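Matching sites in beta-glucosidase from Saccharopolyspora erythraea, a protein that probably hydrolyses terminal, non-reducing beta-D-glucosyl residues with release of beta-D-glucose (PDB 5M6G (chain A, 1.83 Å), residues 273-278 and 306-311), and in its relative Exo-1,3/1,4-beta-glucanase from Pseudoalteromonas sp. (PDB 3USZ (chain B, 2.10 Å), residues 257-262 and 290-295). Structure 2 is superposed on structure 1 by the backbone atoms of these residues (RMSD 0.30 Å); each is numbered along its deposited sequence.

Structure 1 (5M6G); sequences SVMVSY and LVVSDY. With SOR (sorbitol), chain C; GOL (glycerol), chain D.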
loop_
_atom_site.group_PDB
_atom_site.type_symbol
_atom_site.label_atom_id
_atom_site.label_comp_id
_atom_site.label_asym_id
_atom_site.label_seq_id
_atom_site.Cartn_x
_atom_site.Cartn_y
_atom_site.Cartn_z
ATOM N N SER A 273 -3.111 -7.084 -12.521
ATOM C CA SER A 273 -2.409 -5.891 -12.972
ATOM C C SER A 273 -1.016 -5.855 -12.364
ATOM O O SER A 273 -0.789 -6.383 -11.276
ATOM C CB SER A 273 -3.174 -4.618 -12.579
ATOM O OG SER A 273 -2.554 -3.471 -13.124
ATOM N N VAL A 274 -0.083 -5.242 -13.091
ATOM C CA VAL A 274 1.248 -4.921 -12.582
ATOM C C VAL A 274 1.497 -3.444 -12.859
ATOM O O VAL A 274 1.255 -2.972 -13.976
ATOM C CB VAL A 274 2.347 -5.792 -13.231
ATOM C CG1 VAL A 274 3.717 -5.250 -12.896
ATOM C CG2 VAL A 274 2.226 -7.241 -12.769
ATOM N N MET A 275 1.962 -2.713 -11.849
ATOM C CA MET A 275 2.275 -1.297 -12.004
ATOM C C MET A 275 3.786 -1.112 -12.107
ATOM O O MET A 275 4.541 -1.678 -11.309
ATOM C CB MET A 275 1.728 -0.468 -10.839
ATOM C CG MET A 275 2.000 1.006 -11.043
ATOM S SD MET A 275 1.505 2.053 -9.672
ATOM C CE MET A 275 -0.245 1.708 -9.624
ATOM N N VAL A 276 4.229 -0.318 -13.103
ATOM C CA VAL A 276 5.661 -0.106 -13.319
ATOM C C VAL A 276 6.185 0.973 -12.371
ATOM O O VAL A 276 5.448 1.866 -11.940
ATOM C CB VAL A 276 5.921 0.250 -14.798
ATOM C CG1 VAL A 276 7.428 0.401 -15.083
ATOM C CG2 VAL A 276 5.322 -0.823 -15.689
ATOM N N SER A 277 7.481 0.902 -12.046
ATOM C CA SER A 277 8.099 1.804 -11.086
ATOM C C SER A 277 8.636 3.078 -11.736
ATOM O O SER A 277 9.123 3.070 -12.869
ATOM C CB SER A 277 9.248 1.114 -10.358
ATOM O OG SER A 277 9.964 2.062 -9.581
ATOM N N TYR A 278 8.554 4.177 -10.977
ATOM C CA TYR A 278 9.257 5.408 -11.330
ATOM C C TYR A 278 10.764 5.208 -11.408
ATOM O O TYR A 278 11.447 5.969 -12.099
ATOM C CB TYR A 278 9.019 6.488 -10.280
ATOM C CG TYR A 278 7.680 7.156 -10.203
ATOM C CD1 TYR A 278 6.999 7.572 -11.338
ATOM C CD2 TYR A 278 7.118 7.424 -8.954
ATOM C CE1 TYR A 278 5.760 8.219 -11.225
ATOM C CE2 TYR A 278 5.900 8.061 -8.829
ATOM C CZ TYR A 278 5.227 8.460 -9.958
ATOM O OH TYR A 278 4.027 9.097 -9.794
ATOM N N LEU A 306 -2.877 -6.715 -17.108
ATOM C CA LEU A 306 -2.865 -5.306 -17.483
ATOM C C LEU A 306 -1.651 -4.633 -16.854
ATOM O O LEU A 306 -1.562 -4.551 -15.626
ATOM C CB LEU A 306 -4.162 -4.648 -17.004
ATOM C CG LEU A 306 -4.642 -3.275 -17.469
ATOM C CD1 LEU A 306 -6.077 -3.086 -16.970
ATOM C CD2 LEU A 306 -3.744 -2.161 -16.965
ATOM N N VAL A 307 -0.737 -4.125 -17.681
ATOM C CA VAL A 307 0.414 -3.372 -17.184
ATOM C C VAL A 307 0.054 -1.889 -17.165
ATOM O O VAL A 307 -0.233 -1.293 -18.212
ATOM C CB VAL A 307 1.662 -3.622 -18.042
ATOM C CG1 VAL A 307 2.833 -2.806 -17.502
ATOM C CG2 VAL A 307 1.978 -5.099 -18.068
ATOM N N VAL A 308 0.078 -1.285 -15.979
ATOM C CA VAL A 308 -0.298 0.115 -15.819
ATOM C C VAL A 308 0.926 0.918 -15.393
ATOM O O VAL A 308 1.782 0.422 -14.648
ATOM C CB VAL A 308 -1.463 0.264 -14.816
ATOM C CG1 VAL A 308 -1.056 -0.207 -13.424
ATOM C CG2 VAL A 308 -1.990 1.701 -14.791
ATOM N N SER A 309 1.019 2.155 -15.884
ATOM C CA SER A 309 2.083 3.053 -15.462
ATOM C C SER A 309 1.816 3.588 -14.053
ATOM O O SER A 309 0.706 3.486 -13.521
ATOM C CB SER A 309 2.221 4.230 -16.435
ATOM O OG SER A 309 1.323 5.286 -16.108
ATOM N N ASP A 310 2.861 4.156 -13.440
ATOM C CA ASP A 310 2.660 4.964 -12.246
ATOM C C ASP A 310 2.198 6.359 -12.664
ATOM O O ASP A 310 2.106 6.692 -13.852
ATOM C CB ASP A 310 3.933 5.014 -11.389
ATOM C CG ASP A 310 3.634 5.207 -9.891
ATOM O OD1 ASP A 310 2.589 5.817 -9.540
ATOM O OD2 ASP A 310 4.449 4.739 -9.060
ATOM N N TYR A 311 1.918 7.186 -11.664
ATOM C CA TYR A 311 1.168 8.428 -11.823
ATOM C C TYR A 311 2.037 9.487 -12.487
ATOM O O TYR A 311 3.062 9.886 -11.927
ATOM C CB TYR A 311 0.704 8.873 -10.438
ATOM C CG TYR A 311 -0.246 10.038 -10.339
ATOM C CD1 TYR A 311 0.222 11.334 -10.142
ATOM C CD2 TYR A 311 -1.631 9.834 -10.349
ATOM C CE1 TYR A 311 -0.667 12.404 -9.995
ATOM C CE2 TYR A 311 -2.519 10.893 -10.207
ATOM C CZ TYR A 311 -2.036 12.170 -10.032
ATOM O OH TYR A 311 -2.929 13.212 -9.890
HETATM C C1 SOR C . 1.870 4.157 -6.206
HETATM C C2 SOR C . 0.462 4.718 -6.111
HETATM C C3 SOR C . 0.443 6.110 -6.735
HETATM C C4 SOR C . -0.831 6.863 -6.360
HETATM C C5 SOR C . -0.678 8.384 -6.459
HETATM C C6 SOR C . -1.855 9.027 -5.731
HETATM O O1 SOR C . 2.080 3.176 -5.219
HETATM O O2 SOR C . -0.440 3.863 -6.792
HETATM O O3 SOR C . 0.519 5.970 -8.130
HETATM O O4 SOR C . -1.896 6.440 -7.187
HETATM O O5 SOR C . 0.552 8.835 -5.906
HETATM O O6 SOR C . -1.576 10.380 -5.440
HETATM C C1 GOL D . 7.239 3.829 -7.512
HETATM O O1 GOL D . 7.012 3.997 -8.871
HETATM C C2 GOL D . 8.470 4.652 -7.198
HETATM O O2 GOL D . 9.635 3.844 -7.185
HETATM C C3 GOL D . 8.163 5.185 -5.822
HETATM O O3 GOL D . 8.018 4.056 -5.007
#
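Strands 273-276 and 306-308 run parallel, joined by hydrogen bonds from Val274 N to Leu306 O, Val308 N to Val274 O and Val276 N to Val308 O. They belong to the TIM-barrel-type N-terminal domain of this family 3 hydrolase. Met275, Asp310 and Tyr311 line the sorbitol pocket. Leu306 CD2 lies 4.2 Å from Ser273 OG. Val276 CG2 packs on Val307 CG1 (3.7 Å). Asp310 CB sits over the Tyr278 ring face, 4.0 Å from its centroid, a CH-pi contact. Asp310 OD1 accepts from Tyr311 N (2.6 Å) and from sorbitol O3 (2.5 Å). Glycerol O1 donates to Asp310 OD2 and accepts from Tyr278 N. At the ring edge, Tyr278 OH donates a very short bond to Tyr311 O (2.5 Å). The Tyr311 ring leads away from 273-278. Ser277 OG, with chi1 at 171°, is hydrogen-bonded with Ser279 OG.

How the two compare
One hydrogen bond is found in structure 1 alone. Tyr278(A) OH donates to Tyr311(A) O at 2.5 Å, whereas Phe262(B) has no polar atom to make this bond. The tie between the two loops there is probably weaker in structure 2. The outer part of the ring is matched: CZ of Tyr278(A) and CZ of Phe262(B) lie 0.4 Å apart after superposition, and both rings touch Asp310(A) / Asp294(B). The backbone bond Val274(A) N - Leu306(A) O is kept as Val258(B) N - Phe290(B) O. Tyr311(A) N - Asp310(A) OD1 persists as Trp295(B) N - Asp294(B) OD1. Sorbitol, touching Met275(A), Asp310(A) and Tyr311(A), is in structure 1 alone. Water 1 of structure 2 stands at the place of glycerol O1. The Ser277(A) and Ser261(B) side chains are turned (chi1 171° against 64°), and their OG atoms stand 2.5 Å apart.

In the packing, the CB atoms of Val276(A) and Ala260(B) coincide; only the two methyl branches are absent, and both residues touch Val307(A) / Val291(B). The CB atoms of Leu306(A) and Phe290(B) are 1.5 Å apart. CD2 of Leu306(A) and CD1 of Phe290(B) lie 1.0 Å apart after superposition, and both side chains touch Val308(A) / Val292(B). Phe290(B) adds CD2, CE1, CE2 and CZ, while CD1 of Leu306(A) is unmatched. Trp295(B) CE2 falls 0.4 Å apart from Tyr311(A) CE1; CZ3 of Trp295(B) has no counterpart.

Structure 2 (3USZ); sequences SVMASF and FVVSDW.
Strands 257-260 and 290-292 run parallel, joined by hydrogen bonds from Val258 N to Phe290 O, Val292 N to Val258 O and Ala260 N to Val292 O. Phe290 CE1 lies 3.5 Å from Ser257 OG. CG of Phe290 stands between its backbone N and carbonyl carbon (chi1 70°), which brings the ring back over Ser257. Ala260 CB approaches Val291 CG1 (4.4 Å). Asp294 CB sits over the Phe262 ring face, 4.0 Å from its centroid, a CH-pi contact. Asp294 OD1 accepts from Trp295 N (2.7 Å). Water 1 donates to Asp294 OD2 (3.1 Å) and accepts from Phe262 N. At the ring edge, Phe262 CZ comes to 3.8 Å from Trp295 O. The Trp295 ring leads away from 257-262. Ser261 OG, with chi1 at 64°, is hydrogen-bonded with Asn263 OD1.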
loop_
_atom_site.group_PDB
_atom_site.type_symbol
_atom_site.label_atom_id
_atom_site.label_comp_id
_atom_site.label_asym_id
_atom_site.label_seq_id
_atom_site.Cartn_x
_atom_site.Cartn_y
_atom_site.Cartn_z
ATOM N N SER B 257 -3.188 -7.097 -12.562
ATOM C CA SER B 257 -2.447 -5.940 -13.027
ATOM C C SER B 257 -1.085 -5.816 -12.332
ATOM O O SER B 257 -0.909 -6.242 -11.193
ATOM C CB SER B 257 -3.276 -4.674 -12.796
ATOM O OG SER B 257 -2.538 -3.509 -13.127
ATOM N N VAL B 258 -0.130 -5.220 -13.037
ATOM C CA VAL B 258 1.178 -4.906 -12.494
ATOM C C VAL B 258 1.463 -3.424 -12.768
ATOM O O VAL B 258 1.237 -2.944 -13.882
ATOM C CB VAL B 258 2.270 -5.803 -13.138
ATOM C CG1 VAL B 258 3.675 -5.301 -12.803
ATOM C CG2 VAL B 258 2.092 -7.262 -12.696
ATOM N N MET B 259 1.938 -2.691 -11.761
ATOM C CA MET B 259 2.273 -1.280 -11.969
ATOM C C MET B 259 3.775 -1.116 -12.180
ATOM O O MET B 259 4.574 -1.668 -11.427
ATOM C CB MET B 259 1.783 -0.393 -10.808
ATOM C CG MET B 259 1.937 1.123 -11.060
ATOM S SD MET B 259 1.387 2.196 -9.687
ATOM C CE MET B 259 -0.384 1.963 -9.787
ATOM N N ALA B 260 4.155 -0.369 -13.215
ATOM C CA ALA B 260 5.570 -0.157 -13.524
ATOM C C ALA B 260 6.187 0.808 -12.514
ATOM O O ALA B 260 5.457 1.553 -11.855
ATOM C CB ALA B 260 5.731 0.368 -14.947
ATOM N N SER B 261 7.516 0.796 -12.382
ATOM C CA SER B 261 8.176 1.603 -11.342
ATOM C C SER B 261 8.803 2.925 -11.816
ATOM O O SER B 261 9.213 3.060 -12.963
ATOM C CB SER B 261 9.221 0.774 -10.586
ATOM O OG SER B 261 10.284 0.369 -11.449
ATOM N N PHE B 262 8.872 3.889 -10.899
ATOM C CA PHE B 262 9.458 5.205 -11.130
ATOM C C PHE B 262 10.976 5.198 -11.313
ATOM O O PHE B 262 11.516 6.085 -11.973
ATOM C CB PHE B 262 9.177 6.110 -9.928
ATOM C CG PHE B 262 7.831 6.777 -9.949
ATOM C CD1 PHE B 262 7.412 7.507 -11.053
ATOM C CD2 PHE B 262 6.996 6.700 -8.844
ATOM C CE1 PHE B 262 6.190 8.136 -11.059
ATOM C CE2 PHE B 262 5.751 7.322 -8.850
ATOM C CZ PHE B 262 5.350 8.041 -9.957
ATOM N N PHE B 290 -2.623 -7.016 -17.324
ATOM C CA PHE B 290 -2.267 -5.723 -17.930
ATOM C C PHE B 290 -1.307 -4.895 -17.077
ATOM O O PHE B 290 -1.352 -4.946 -15.846
ATOM C CB PHE B 290 -3.517 -4.901 -18.305
ATOM C CG PHE B 290 -4.293 -4.356 -17.124
ATOM C CD1 PHE B 290 -4.115 -3.049 -16.703
ATOM C CD2 PHE B 290 -5.215 -5.143 -16.453
ATOM C CE1 PHE B 290 -4.838 -2.535 -15.618
ATOM C CE2 PHE B 290 -5.944 -4.640 -15.363
ATOM C CZ PHE B 290 -5.753 -3.339 -14.948
ATOM N N VAL B 291 -0.432 -4.142 -17.741
ATOM C CA VAL B 291 0.492 -3.255 -17.045
ATOM C C VAL B 291 -0.077 -1.848 -16.972
ATOM O O VAL B 291 -0.478 -1.278 -17.990
ATOM C CB VAL B 291 1.876 -3.202 -17.733
ATOM C CG1 VAL B 291 2.763 -2.158 -17.068
ATOM C CG2 VAL B 291 2.541 -4.573 -17.694
ATOM N N VAL B 292 -0.131 -1.292 -15.766
ATOM C CA VAL B 292 -0.545 0.094 -15.607
ATOM C C VAL B 292 0.686 0.916 -15.204
ATOM O O VAL B 292 1.529 0.430 -14.450
ATOM C CB VAL B 292 -1.701 0.240 -14.573
ATOM C CG1 VAL B 292 -1.272 -0.257 -13.180
ATOM C CG2 VAL B 292 -2.185 1.679 -14.513
ATOM N N SER B 293 0.812 2.135 -15.737
ATOM C CA SER B 293 1.897 3.024 -15.340
ATOM C C SER B 293 1.577 3.755 -14.031
ATOM O O SER B 293 0.431 3.797 -13.598
ATOM C CB SER B 293 2.213 4.033 -16.441
ATOM O OG SER B 293 1.159 4.959 -16.618
ATOM N N ASP B 294 2.602 4.323 -13.408
ATOM C CA ASP B 294 2.416 5.127 -12.200
ATOM C C ASP B 294 2.136 6.597 -12.587
ATOM O O ASP B 294 2.163 6.951 -13.764
ATOM C CB ASP B 294 3.631 4.974 -11.258
ATOM C CG ASP B 294 3.264 5.148 -9.770
ATOM O OD1 ASP B 294 2.262 5.822 -9.471
ATOM O OD2 ASP B 294 3.980 4.613 -8.894
ATOM N N TRP B 295 1.858 7.433 -11.593
ATOM C CA TRP B 295 1.315 8.787 -11.782
ATOM C C TRP B 295 2.196 9.726 -12.640
ATOM O O TRP B 295 3.227 10.214 -12.180
ATOM C CB TRP B 295 1.050 9.382 -10.384
ATOM C CG TRP B 295 0.395 10.727 -10.334
ATOM C CD1 TRP B 295 0.950 11.922 -10.688
ATOM C CD2 TRP B 295 -0.915 11.022 -9.843
ATOM N NE1 TRP B 295 0.060 12.938 -10.466
ATOM C CE2 TRP B 295 -1.092 12.415 -9.944
ATOM C CE3 TRP B 295 -1.951 10.244 -9.309
ATOM C CZ2 TRP B 295 -2.270 13.054 -9.547
ATOM C CZ3 TRP B 295 -3.121 10.876 -8.919
ATOM C CH2 TRP B 295 -3.271 12.270 -9.042
HETATM O O HOH W 1 6.857 3.467 -8.948
#